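Transcription factor cep-1 (Caenorhabditis elegans, PDB 1T4W) activates transcription by binding the same DNA consensus sequence as p53, promoting apoptosis after DNA damage and other stress and helping meiotic chromosomes segregate properly. Local coordinates at residues 52-61 / 116-127; 100-108 / 128-139. All coordinates share one frame; numbering follows the deposited sequence.

Contact 1 (52-61 / 116-127); sequences FNSNLSLRIR and KGSTFTLIMYPG
Residues 57-61 and 119-123 run antiparallel, their axes 4.5 Å apart at an angle of 160°, as neighbouring strands in the larger sheet of the p53-like beta sandwich. Leu58 pairs with Leu122 and Ile60 with Phe120 as hydrogen-bonded pairs; the shortest bond, Leu122 N to Leu58 O, is 2.7 Å long. These four apolar residues suit the face turned to the other sheet. Leu58 and Leu122 lie side by side, CD2 meeting CD1 at 3.7 Å, while Ile60 puts its CD1 against Leu122 CG. Met124, bent at its last torsion (chi3 -62°), brings its CE against Leu58 CB. Ser57, Arg59, Thr119 and Thr121 line the more polar face, where Arg59 reaches Asp160 in a salt bridge. Beta-branched Thr119 does two jobs: CG2, anti to the backbone N (chi1 -57° for OG1), lies 3.6 Å from Arg59 CB, and OG1 donates a hydrogen bond to Gly117 O. A valine here would probably leave Gly117 O without this donor and break the water bridge to Arg59. That water lies 2.9 Å from Thr119 OG1 and accepts from Arg59 NH1. Arg61 NH1 is salt-bridged to Asp81, with Lys116 O over one face of its guanidinium, 4.1 Å from CZ.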
loop_
_atom_site.group_PDB
_atom_site.type_symbol
_atom_site.label_atom_id
_atom_site.label_comp_id
_atom_site.label_asym_id
_atom_site.label_seq_id
_atom_site.Cartn_x
_atom_site.Cartn_y
_atom_site.Cartn_z
ATOM N N PHE A 52 -24.023 -6.298 -3.352
ATOM C CA PHE A 52 -23.952 -7.728 -3.099
ATOM C C PHE A 52 -23.631 -8.608 -4.308
ATOM O O PHE A 52 -22.854 -9.551 -4.197
ATOM C CB PHE A 52 -25.242 -8.226 -2.457
ATOM C CG PHE A 52 -25.144 -9.634 -1.957
ATOM C CD1 PHE A 52 -24.464 -9.916 -0.772
ATOM C CD2 PHE A 52 -25.690 -10.689 -2.693
ATOM C CE1 PHE A 52 -24.329 -11.226 -0.328
ATOM C CE2 PHE A 52 -25.562 -12.004 -2.260
ATOM C CZ PHE A 52 -24.879 -12.274 -1.074
ATOM N N ASN A 53 -24.216 -8.317 -5.465
ATOM C CA ASN A 53 -23.947 -9.145 -6.640
ATOM C C ASN A 53 -23.095 -8.444 -7.695
ATOM O O ASN A 53 -23.008 -8.889 -8.841
ATOM C CB ASN A 53 -25.266 -9.604 -7.270
ATOM C CG ASN A 53 -26.111 -10.433 -6.315
ATOM O OD1 ASN A 53 -25.702 -11.510 -5.877
ATOM N ND2 ASN A 53 -27.299 -9.927 -5.983
ATOM N N SER A 54 -22.445 -7.357 -7.300
ATOM C CA SER A 54 -21.620 -6.602 -8.230
ATOM C C SER A 54 -20.284 -7.236 -8.574
ATOM O O SER A 54 -19.664 -7.922 -7.768
ATOM C CB SER A 54 -21.362 -5.212 -7.666
ATOM O OG SER A 54 -22.575 -4.577 -7.334
ATOM N N ASN A 55 -19.848 -7.014 -9.801
ATOM C CA ASN A 55 -18.556 -7.498 -10.202
ATOM C C ASN A 55 -17.677 -6.327 -9.773
ATOM O O ASN A 55 -17.925 -5.202 -10.168
ATOM C CB ASN A 55 -18.500 -7.678 -11.702
ATOM C CG ASN A 55 -17.519 -8.731 -12.100
ATOM O OD1 ASN A 55 -16.362 -8.698 -11.685
ATOM N ND2 ASN A 55 -17.973 -9.692 -12.898
ATOM N N LEU A 56 -16.663 -6.581 -8.965
ATOM C CA LEU A 56 -15.814 -5.497 -8.487
ATOM C C LEU A 56 -14.360 -5.627 -8.881
ATOM O O LEU A 56 -13.915 -6.686 -9.321
ATOM C CB LEU A 56 -15.907 -5.404 -6.964
ATOM C CG LEU A 56 -17.308 -5.195 -6.369
ATOM C CD1 LEU A 56 -17.230 -4.893 -4.891
ATOM C CD2 LEU A 56 -17.976 -4.039 -7.075
ATOM N N SER A 57 -13.634 -4.523 -8.750
ATOM C CA SER A 57 -12.203 -4.504 -9.019
ATOM C C SER A 57 -11.520 -3.748 -7.870
ATOM O O SER A 57 -12.137 -2.922 -7.184
ATOM C CB SER A 57 -11.894 -3.845 -10.371
ATOM O OG SER A 57 -12.395 -2.532 -10.436
ATOM N N LEU A 58 -10.257 -4.065 -7.626
ATOM C CA LEU A 58 -9.523 -3.403 -6.561
ATOM C C LEU A 58 -8.286 -2.718 -7.148
ATOM O O LEU A 58 -7.469 -3.357 -7.806
ATOM C CB LEU A 58 -9.081 -4.408 -5.501
ATOM C CG LEU A 58 -8.435 -3.766 -4.256
ATOM C CD1 LEU A 58 -9.516 -3.208 -3.320
ATOM C CD2 LEU A 58 -7.621 -4.807 -3.528
ATOM N N ARG A 59 -8.163 -1.418 -6.922
ATOM C CA ARG A 59 -7.008 -0.682 -7.415
ATOM C C ARG A 59 -6.023 -0.506 -6.263
ATOM O O ARG A 59 -6.419 -0.227 -5.127
ATOM C CB ARG A 59 -7.429 0.685 -7.978
ATOM C CG ARG A 59 -8.023 0.620 -9.385
ATOM C CD ARG A 59 -8.462 2.021 -9.900
ATOM N NE ARG A 59 -9.583 2.590 -9.138
ATOM C CZ ARG A 59 -9.492 3.642 -8.324
ATOM N NH1 ARG A 59 -8.327 4.251 -8.140
ATOM N NH2 ARG A 59 -10.577 4.123 -7.725
ATOM N N ILE A 60 -4.741 -0.670 -6.565
ATOM C CA ILE A 60 -3.678 -0.550 -5.569
ATOM C C ILE A 60 -2.685 0.524 -6.035
ATOM O O ILE A 60 -2.151 0.440 -7.134
ATOM C CB ILE A 60 -2.914 -1.879 -5.414
ATOM C CG1 ILE A 60 -3.891 -3.002 -5.051
ATOM C CG2 ILE A 60 -1.829 -1.730 -4.334
ATOM C CD1 ILE A 60 -3.357 -4.389 -5.366
ATOM N N ARG A 61 -2.454 1.519 -5.188
ATOM C CA ARG A 61 -1.543 2.613 -5.495
ATOM C C ARG A 61 -0.527 2.813 -4.380
ATOM O O ARG A 61 -0.745 2.417 -3.231
ATOM C CB ARG A 61 -2.315 3.927 -5.665
ATOM C CG ARG A 61 -3.233 4.022 -6.905
ATOM C CD ARG A 61 -3.607 5.517 -7.130
ATOM N NE ARG A 61 -2.429 6.276 -7.538
ATOM C CZ ARG A 61 -2.323 7.598 -7.512
ATOM N NH1 ARG A 61 -1.194 8.168 -7.917
ATOM N NH2 ARG A 61 -3.329 8.352 -7.068
ATOM N N LYS A 116 -3.478 6.873 -14.887
ATOM C CA LYS A 116 -3.888 7.779 -13.819
ATOM C C LYS A 116 -3.038 7.593 -12.570
ATOM O O LYS A 116 -3.512 7.783 -11.447
ATOM C CB LYS A 116 -5.354 7.548 -13.468
ATOM C CG LYS A 116 -6.283 7.476 -14.659
ATOM C CD LYS A 116 -7.730 7.629 -14.209
ATOM C CE LYS A 116 -8.718 7.105 -15.245
ATOM N NZ LYS A 116 -8.740 5.609 -15.281
ATOM N N GLY A 117 -1.773 7.245 -12.782
ATOM C CA GLY A 117 -0.857 6.988 -11.690
ATOM C C GLY A 117 -0.631 5.485 -11.662
ATOM O O GLY A 117 -1.528 4.707 -12.018
ATOM N N SER A 118 0.566 5.076 -11.255
ATOM C CA SER A 118 0.938 3.661 -11.177
ATOM C C SER A 118 -0.118 2.882 -10.356
ATOM O O SER A 118 -0.250 3.055 -9.148
ATOM C CB SER A 118 2.326 3.541 -10.544
ATOM O OG SER A 118 2.825 2.220 -10.644
ATOM N N THR A 119 -0.864 2.017 -11.021
ATOM C CA THR A 119 -1.937 1.285 -10.370
ATOM C C THR A 119 -2.047 -0.167 -10.809
ATOM O O THR A 119 -2.024 -0.456 -12.004
ATOM C CB THR A 119 -3.312 1.942 -10.689
ATOM O OG1 THR A 119 -3.299 3.312 -10.279
ATOM C CG2 THR A 119 -4.461 1.191 -9.989
ATOM N N PHE A 120 -2.173 -1.074 -9.844
ATOM C CA PHE A 120 -2.386 -2.475 -10.167
ATOM C C PHE A 120 -3.869 -2.669 -9.891
ATOM O O PHE A 120 -4.368 -2.286 -8.825
ATOM C CB PHE A 120 -1.560 -3.410 -9.278
ATOM C CG PHE A 120 -0.117 -3.549 -9.716
ATOM C CD1 PHE A 120 0.843 -2.613 -9.330
ATOM C CD2 PHE A 120 0.263 -4.583 -10.558
ATOM C CE1 PHE A 120 2.169 -2.708 -9.790
ATOM C CE2 PHE A 120 1.584 -4.688 -11.026
ATOM C CZ PHE A 120 2.534 -3.743 -10.639
ATOM N N THR A 121 -4.581 -3.209 -10.869
ATOM C CA THR A 121 -6.006 -3.466 -10.717
ATOM C C THR A 121 -6.295 -4.944 -10.642
ATOM O O THR A 121 -6.026 -5.709 -11.587
ATOM C CB THR A 121 -6.826 -2.871 -11.878
ATOM O OG1 THR A 121 -6.643 -1.451 -11.908
ATOM C CG2 THR A 121 -8.321 -3.167 -11.690
ATOM N N LEU A 122 -6.863 -5.356 -9.521
ATOM C CA LEU A 122 -7.211 -6.750 -9.338
ATOM C C LEU A 122 -8.602 -6.962 -9.903
ATOM O O LEU A 122 -9.523 -6.218 -9.564
ATOM C CB LEU A 122 -7.242 -7.115 -7.852
ATOM C CG LEU A 122 -5.989 -6.878 -7.024
ATOM C CD1 LEU A 122 -6.176 -7.534 -5.647
ATOM C CD2 LEU A 122 -4.793 -7.451 -7.725
ATOM N N ILE A 123 -8.756 -7.967 -10.759
ATOM C CA ILE A 123 -10.069 -8.268 -11.325
ATOM C C ILE A 123 -10.662 -9.356 -10.471
ATOM O O ILE A 123 -10.100 -10.445 -10.352
ATOM C CB ILE A 123 -9.990 -8.767 -12.787
ATOM C CG1 ILE A 123 -9.596 -7.618 -13.718
ATOM C CG2 ILE A 123 -11.334 -9.307 -13.218
ATOM C CD1 ILE A 123 -8.143 -7.175 -13.604
ATOM N N MET A 124 -11.797 -9.059 -9.858
ATOM C CA MET A 124 -12.424 -10.037 -9.002
ATOM C C MET A 124 -13.749 -10.556 -9.514
ATOM O O MET A 124 -14.043 -10.453 -10.699
ATOM C CB MET A 124 -12.548 -9.446 -7.621
ATOM C CG MET A 124 -11.141 -9.042 -7.168
ATOM S SD MET A 124 -11.058 -8.494 -5.505
ATOM C CE MET A 124 -12.135 -7.060 -5.619
ATOM N N TYR A 125 -14.550 -11.118 -8.625
ATOM C CA TYR A 125 -15.819 -11.681 -9.049
ATOM C C TYR A 125 -16.873 -11.343 -8.020
ATOM O O TYR A 125 -16.551 -11.070 -6.856
ATOM C CB TYR A 125 -15.667 -13.196 -9.173
ATOM C CG TYR A 125 -15.039 -13.783 -7.934
ATOM C CD1 TYR A 125 -15.809 -14.078 -6.806
ATOM C CD2 TYR A 125 -13.661 -13.984 -7.861
ATOM C CE1 TYR A 125 -15.220 -14.556 -5.633
ATOM C CE2 TYR A 125 -13.061 -14.461 -6.693
ATOM C CZ TYR A 125 -13.843 -14.743 -5.587
ATOM O OH TYR A 125 -13.247 -15.206 -4.439
ATOM N N PRO A 126 -18.149 -11.353 -8.435
ATOM C CA PRO A 126 -19.244 -11.040 -7.521
ATOM C C PRO A 126 -19.096 -11.931 -6.318
ATOM O O PRO A 126 -18.762 -13.107 -6.450
ATOM C CB PRO A 126 -20.490 -11.374 -8.344
ATOM C CG PRO A 126 -20.032 -11.136 -9.758
ATOM C CD PRO A 126 -18.671 -11.774 -9.749
ATOM N N GLY A 127 -19.317 -11.359 -5.149
ATOM C CA GLY A 127 -19.204 -12.119 -3.924
ATOM C C GLY A 127 -17.821 -12.119 -3.283
ATOM O O GLY A 127 -17.690 -12.553 -2.143
HETATM O O HOH W 1 -19.845 -8.745 -5.219
HETATM O O HOH W 2 -5.867 4.613 -10.000
HETATM O O HOH W 3 0.344 4.734 -7.267
#

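Contact 2 (100-108 / 128-139). With ZN (zinc ion), chain B.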
loop_
_atom_site.group_PDB
_atom_site.type_symbol
_atom_site.label_atom_id
_atom_site.label_comp_id
_atom_site.label_asym_id
_atom_site.label_seq_id
_atom_site.Cartn_x
_atom_site.Cartn_y
_atom_site.Cartn_z
ATOM N N PHE A 100 7.508 1.601 -8.842
ATOM C CA PHE A 100 8.175 1.546 -7.550
ATOM C C PHE A 100 7.883 0.199 -6.854
ATOM O O PHE A 100 8.730 -0.354 -6.129
ATOM C CB PHE A 100 7.686 2.713 -6.680
ATOM C CG PHE A 100 8.594 3.030 -5.510
ATOM C CD1 PHE A 100 8.602 2.222 -4.369
ATOM C CD2 PHE A 100 9.477 4.108 -5.574
ATOM C CE1 PHE A 100 9.489 2.484 -3.294
ATOM C CE2 PHE A 100 10.370 4.377 -4.514
ATOM C CZ PHE A 100 10.371 3.561 -3.379
ATOM N N PHE A 101 6.695 -0.341 -7.109
ATOM C CA PHE A 101 6.267 -1.580 -6.463
ATOM C C PHE A 101 5.631 -2.584 -7.411
ATOM O O PHE A 101 5.188 -2.230 -8.496
ATOM C CB PHE A 101 5.264 -1.257 -5.346
ATOM C CG PHE A 101 3.933 -0.753 -5.849
ATOM C CD1 PHE A 101 3.831 0.486 -6.460
ATOM C CD2 PHE A 101 2.783 -1.536 -5.729
ATOM C CE1 PHE A 101 2.601 0.954 -6.954
ATOM C CE2 PHE A 101 1.549 -1.087 -6.209
ATOM C CZ PHE A 101 1.456 0.165 -6.823
ATOM N N TYR A 102 5.566 -3.837 -6.972
ATOM C CA TYR A 102 4.963 -4.908 -7.762
ATOM C C TYR A 102 4.082 -5.800 -6.881
ATOM O O TYR A 102 4.186 -5.792 -5.647
ATOM C CB TYR A 102 6.047 -5.759 -8.436
ATOM C CG TYR A 102 7.003 -4.948 -9.286
ATOM C CD1 TYR A 102 8.135 -4.340 -8.725
ATOM C CD2 TYR A 102 6.739 -4.727 -10.644
ATOM C CE1 TYR A 102 8.975 -3.528 -9.497
ATOM C CE2 TYR A 102 7.562 -3.923 -11.413
ATOM C CZ TYR A 102 8.676 -3.321 -10.834
ATOM O OH TYR A 102 9.440 -2.481 -11.600
ATOM N N ILE A 103 3.220 -6.568 -7.534
ATOM C CA ILE A 103 2.292 -7.463 -6.864
ATOM C C ILE A 103 2.652 -8.901 -7.240
ATOM O O ILE A 103 2.758 -9.237 -8.423
ATOM C CB ILE A 103 0.837 -7.133 -7.318
ATOM C CG1 ILE A 103 0.539 -5.655 -7.031
ATOM C CG2 ILE A 103 -0.174 -8.056 -6.626
ATOM C CD1 ILE A 103 0.646 -5.258 -5.564
ATOM N N ARG A 104 2.843 -9.749 -6.235
ATOM C CA ARG A 104 3.202 -11.144 -6.470
ATOM C C ARG A 104 2.305 -12.066 -5.645
ATOM O O ARG A 104 1.700 -11.650 -4.640
ATOM C CB ARG A 104 4.672 -11.387 -6.092
ATOM C CG ARG A 104 5.683 -10.496 -6.828
ATOM C CD ARG A 104 5.778 -10.836 -8.314
ATOM N NE ARG A 104 6.310 -12.182 -8.542
ATOM C CZ ARG A 104 7.606 -12.490 -8.558
ATOM N NH1 ARG A 104 8.521 -11.551 -8.361
ATOM N NH2 ARG A 104 7.988 -13.741 -8.772
ATOM N N ASN A 105 2.249 -13.323 -6.065
ATOM C CA ASN A 105 1.436 -14.332 -5.398
ATOM C C ASN A 105 0.036 -13.802 -5.164
ATOM O O ASN A 105 -0.533 -13.974 -4.091
ATOM C CB ASN A 105 2.079 -14.736 -4.065
ATOM C CG ASN A 105 3.462 -15.316 -4.260
ATOM O OD1 ASN A 105 3.639 -16.262 -5.028
ATOM N ND2 ASN A 105 4.453 -14.748 -3.583
ATOM N N SER A 106 -0.520 -13.164 -6.187
ATOM C CA SER A 106 -1.858 -12.614 -6.077
ATOM C C SER A 106 -2.853 -13.703 -6.363
ATOM O O SER A 106 -2.764 -14.386 -7.407
ATOM C CB SER A 106 -2.064 -11.485 -7.102
ATOM O OG SER A 106 -3.388 -10.982 -7.018
ATOM N N GLU A 107 -3.803 -13.865 -5.449
ATOM C CA GLU A 107 -4.837 -14.871 -5.623
ATOM C C GLU A 107 -5.749 -14.396 -6.764
ATOM O O GLU A 107 -6.325 -15.203 -7.476
ATOM C CB GLU A 107 -5.651 -15.050 -4.334
ATOM C CG GLU A 107 -6.456 -13.813 -3.960
ATOM C CD GLU A 107 -7.533 -14.090 -2.918
ATOM O OE1 GLU A 107 -8.263 -15.097 -3.057
ATOM O OE2 GLU A 107 -7.661 -13.295 -1.969
ATOM N N HIS A 108 -5.855 -13.080 -6.939
ATOM C CA HIS A 108 -6.686 -12.505 -7.988
ATOM C C HIS A 108 -5.937 -12.132 -9.253
ATOM O O HIS A 108 -4.750 -11.782 -9.216
ATOM C CB HIS A 108 -7.407 -11.262 -7.457
ATOM C CG HIS A 108 -8.442 -11.574 -6.423
ATOM N ND1 HIS A 108 -9.543 -12.354 -6.694
ATOM C CD2 HIS A 108 -8.554 -11.202 -5.125
ATOM C CE1 HIS A 108 -10.293 -12.444 -5.610
ATOM N NE2 HIS A 108 -9.715 -11.753 -4.645
ATOM N N ALA A 128 -16.783 -11.667 -3.988
ATOM C CA ALA A 128 -15.457 -11.667 -3.369
ATOM C C ALA A 128 -15.475 -10.652 -2.223
ATOM O O ALA A 128 -16.052 -9.572 -2.355
ATOM C CB ALA A 128 -14.386 -11.308 -4.404
ATOM N N VAL A 129 -14.880 -11.000 -1.087
ATOM C CA VAL A 129 -14.860 -10.087 0.059
ATOM C C VAL A 129 -13.447 -9.947 0.639
ATOM O O VAL A 129 -13.252 -9.367 1.706
ATOM C CB VAL A 129 -15.812 -10.564 1.179
ATOM C CG1 VAL A 129 -17.274 -10.535 0.688
ATOM C CG2 VAL A 129 -15.428 -11.994 1.606
ATOM N N GLN A 130 -12.461 -10.489 -0.061
ATOM C CA GLN A 130 -11.088 -10.386 0.421
ATOM C C GLN A 130 -10.128 -10.486 -0.734
ATOM O O GLN A 130 -10.438 -11.059 -1.774
ATOM C CB GLN A 130 -10.774 -11.504 1.435
ATOM C CG GLN A 130 -9.410 -11.363 2.149
ATOM C CD GLN A 130 -9.284 -12.279 3.366
ATOM O OE1 GLN A 130 -10.247 -12.470 4.090
ATOM N NE2 GLN A 130 -8.092 -12.829 3.601
ATOM N N ALA A 131 -8.959 -9.888 -0.579
ATOM C CA ALA A 131 -7.968 -10.011 -1.622
ATOM C C ALA A 131 -6.649 -10.191 -0.908
ATOM O O ALA A 131 -6.295 -9.392 -0.038
ATOM C CB ALA A 131 -7.927 -8.762 -2.497
ATOM N N ASN A 132 -5.936 -11.242 -1.285
ATOM C CA ASN A 132 -4.628 -11.547 -0.730
ATOM C C ASN A 132 -3.565 -11.446 -1.807
ATOM O O ASN A 132 -3.793 -11.807 -2.970
ATOM C CB ASN A 132 -4.614 -12.963 -0.154
ATOM C CG ASN A 132 -5.608 -13.131 0.969
ATOM O OD1 ASN A 132 -5.747 -12.257 1.817
ATOM N ND2 ASN A 132 -6.300 -14.263 0.989
ATOM N N PHE A 133 -2.405 -10.932 -1.425
ATOM C CA PHE A 133 -1.281 -10.822 -2.351
ATOM C C PHE A 133 -0.074 -10.276 -1.609
ATOM O O PHE A 133 -0.197 -9.720 -0.510
ATOM C CB PHE A 133 -1.622 -9.881 -3.528
ATOM C CG PHE A 133 -2.048 -8.491 -3.099
ATOM C CD1 PHE A 133 -1.101 -7.484 -2.878
ATOM C CD2 PHE A 133 -3.388 -8.206 -2.868
ATOM C CE1 PHE A 133 -1.485 -6.203 -2.425
ATOM C CE2 PHE A 133 -3.790 -6.926 -2.411
ATOM C CZ PHE A 133 -2.826 -5.922 -2.189
ATOM N N ASP A 134 1.094 -10.459 -2.202
ATOM C CA ASP A 134 2.283 -9.883 -1.617
ATOM C C ASP A 134 2.597 -8.642 -2.401
ATOM O O ASP A 134 2.348 -8.587 -3.605
ATOM C CB ASP A 134 3.486 -10.792 -1.741
ATOM C CG ASP A 134 3.366 -12.014 -0.890
ATOM O OD1 ASP A 134 2.888 -11.877 0.254
ATOM O OD2 ASP A 134 3.755 -13.092 -1.370
ATOM N N ILE A 135 3.105 -7.632 -1.718
ATOM C CA ILE A 135 3.564 -6.452 -2.424
ATOM C C ILE A 135 5.070 -6.405 -2.163
ATOM O O ILE A 135 5.536 -6.805 -1.087
ATOM C CB ILE A 135 2.897 -5.167 -1.914
ATOM C CG1 ILE A 135 3.442 -3.970 -2.693
ATOM C CG2 ILE A 135 3.125 -5.022 -0.427
ATOM C CD1 ILE A 135 2.588 -2.705 -2.570
ATOM N N ILE A 136 5.845 -5.961 -3.150
ATOM C CA ILE A 136 7.288 -5.884 -2.961
ATOM C C ILE A 136 7.778 -4.534 -3.499
ATOM O O ILE A 136 7.373 -4.110 -4.582
ATOM C CB ILE A 136 7.995 -7.102 -3.649
ATOM C CG1 ILE A 136 9.504 -7.020 -3.423
ATOM C CG2 ILE A 136 7.706 -7.119 -5.165
ATOM C CD1 ILE A 136 10.257 -8.189 -4.031
ATOM N N PHE A 137 8.599 -3.840 -2.710
ATOM C CA PHE A 137 9.116 -2.510 -3.078
ATOM C C PHE A 137 10.520 -2.644 -3.653
ATOM O O PHE A 137 11.388 -3.286 -3.060
ATOM C CB PHE A 137 9.096 -1.601 -1.847
ATOM C CG PHE A 137 7.726 -1.438 -1.264
ATOM C CD1 PHE A 137 6.824 -0.523 -1.818
ATOM C CD2 PHE A 137 7.301 -2.251 -0.227
ATOM C CE1 PHE A 137 5.497 -0.425 -1.344
ATOM C CE2 PHE A 137 5.974 -2.168 0.264
ATOM C CZ PHE A 137 5.072 -1.254 -0.299
ATOM N N MET A 138 10.730 -2.050 -4.824
ATOM C CA MET A 138 12.008 -2.167 -5.498
ATOM C C MET A 138 12.855 -0.899 -5.516
ATOM O O MET A 138 13.674 -0.693 -6.407
ATOM C CB MET A 138 11.792 -2.710 -6.913
ATOM C CG MET A 138 11.234 -4.145 -6.925
ATOM S SD MET A 138 12.238 -5.320 -5.949
ATOM C CE MET A 138 13.668 -5.460 -7.015
ATOM N N CYS A 139 12.649 -0.048 -4.522
ATOM C CA CYS A 139 13.438 1.168 -4.382
ATOM C C CYS A 139 13.223 1.499 -2.917
ATOM O O CYS A 139 12.384 0.883 -2.249
ATOM C CB CYS A 139 12.928 2.259 -5.337
ATOM S SG CYS A 139 13.818 3.833 -5.310
HETATM ZN ZN ZN B . 16.116 3.378 -5.574
HETATM O O HOH W 4 -5.123 -10.800 -5.093
#
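Phe100 and Cys139 meet at the zinc end of an antiparallel strand pair, 101-104 with 130-137, in the smaller sheet of the p53-like sandwich. From CB, CG of Phe100 is set anti to the backbone N (chi1 -162°), which carries the ring across to the other segment. CD1 comes edge-on to Phe137 CD1 at 4.1 Å; CD2 and CE2 run beneath Cys139 CB, with CE2 at 3.4 Å; CE1 approaches Cys139 O, and CZ, the tip, both that O and CB. The cysteine CB makes a CH-pi contact over the ring face, while its SG binds the zinc ion at 2.4 Å, alongside Cys85, His88 and Cys143. A flat apolar ring suits a place beside a metal thiolate, packing on the ligand without competing for the metal. Past the regular pairing, polar side chains take over. Asn105 ND2 donates to Asp134 OD2 at 2.9 Å, the amide and carboxylate planes nearly perpendicular. Glu107 OE2 receives Asn132 N on its anti lone pair, and His108 NE2 donates in its ring plane to Gln130 O, 3.0 Å away. Strand 130-137 is flanked by 101-104 and 39-46, while Phe101 and Ile103 pack on Ile60 of strand 57-65 in the facing sheet.

In the fold
The two contacts belong to different sheets of the one DNA-binding domain: contact 1 to the larger mixed sheet, contact 2 to the smaller antiparallel one. Their centres lie 12 Å apart, and they touch through the sandwich core, where Phe120 CG packs 3.5 Å from Ile103 CG1 and Ile60 CD1 meets Phe133 CZ at 3.6 Å; the Phe120 and Phe101 rings meet edge to face. Their segments alternate along the chain, 52-61, 100-108, 116-127, 128-139, with strands 119-123 and 130-137 following each other directly. The chain therefore ties the sheets together by repeated crossing, and strand 130-137 leads from this shared core to the zinc ligand Cys139.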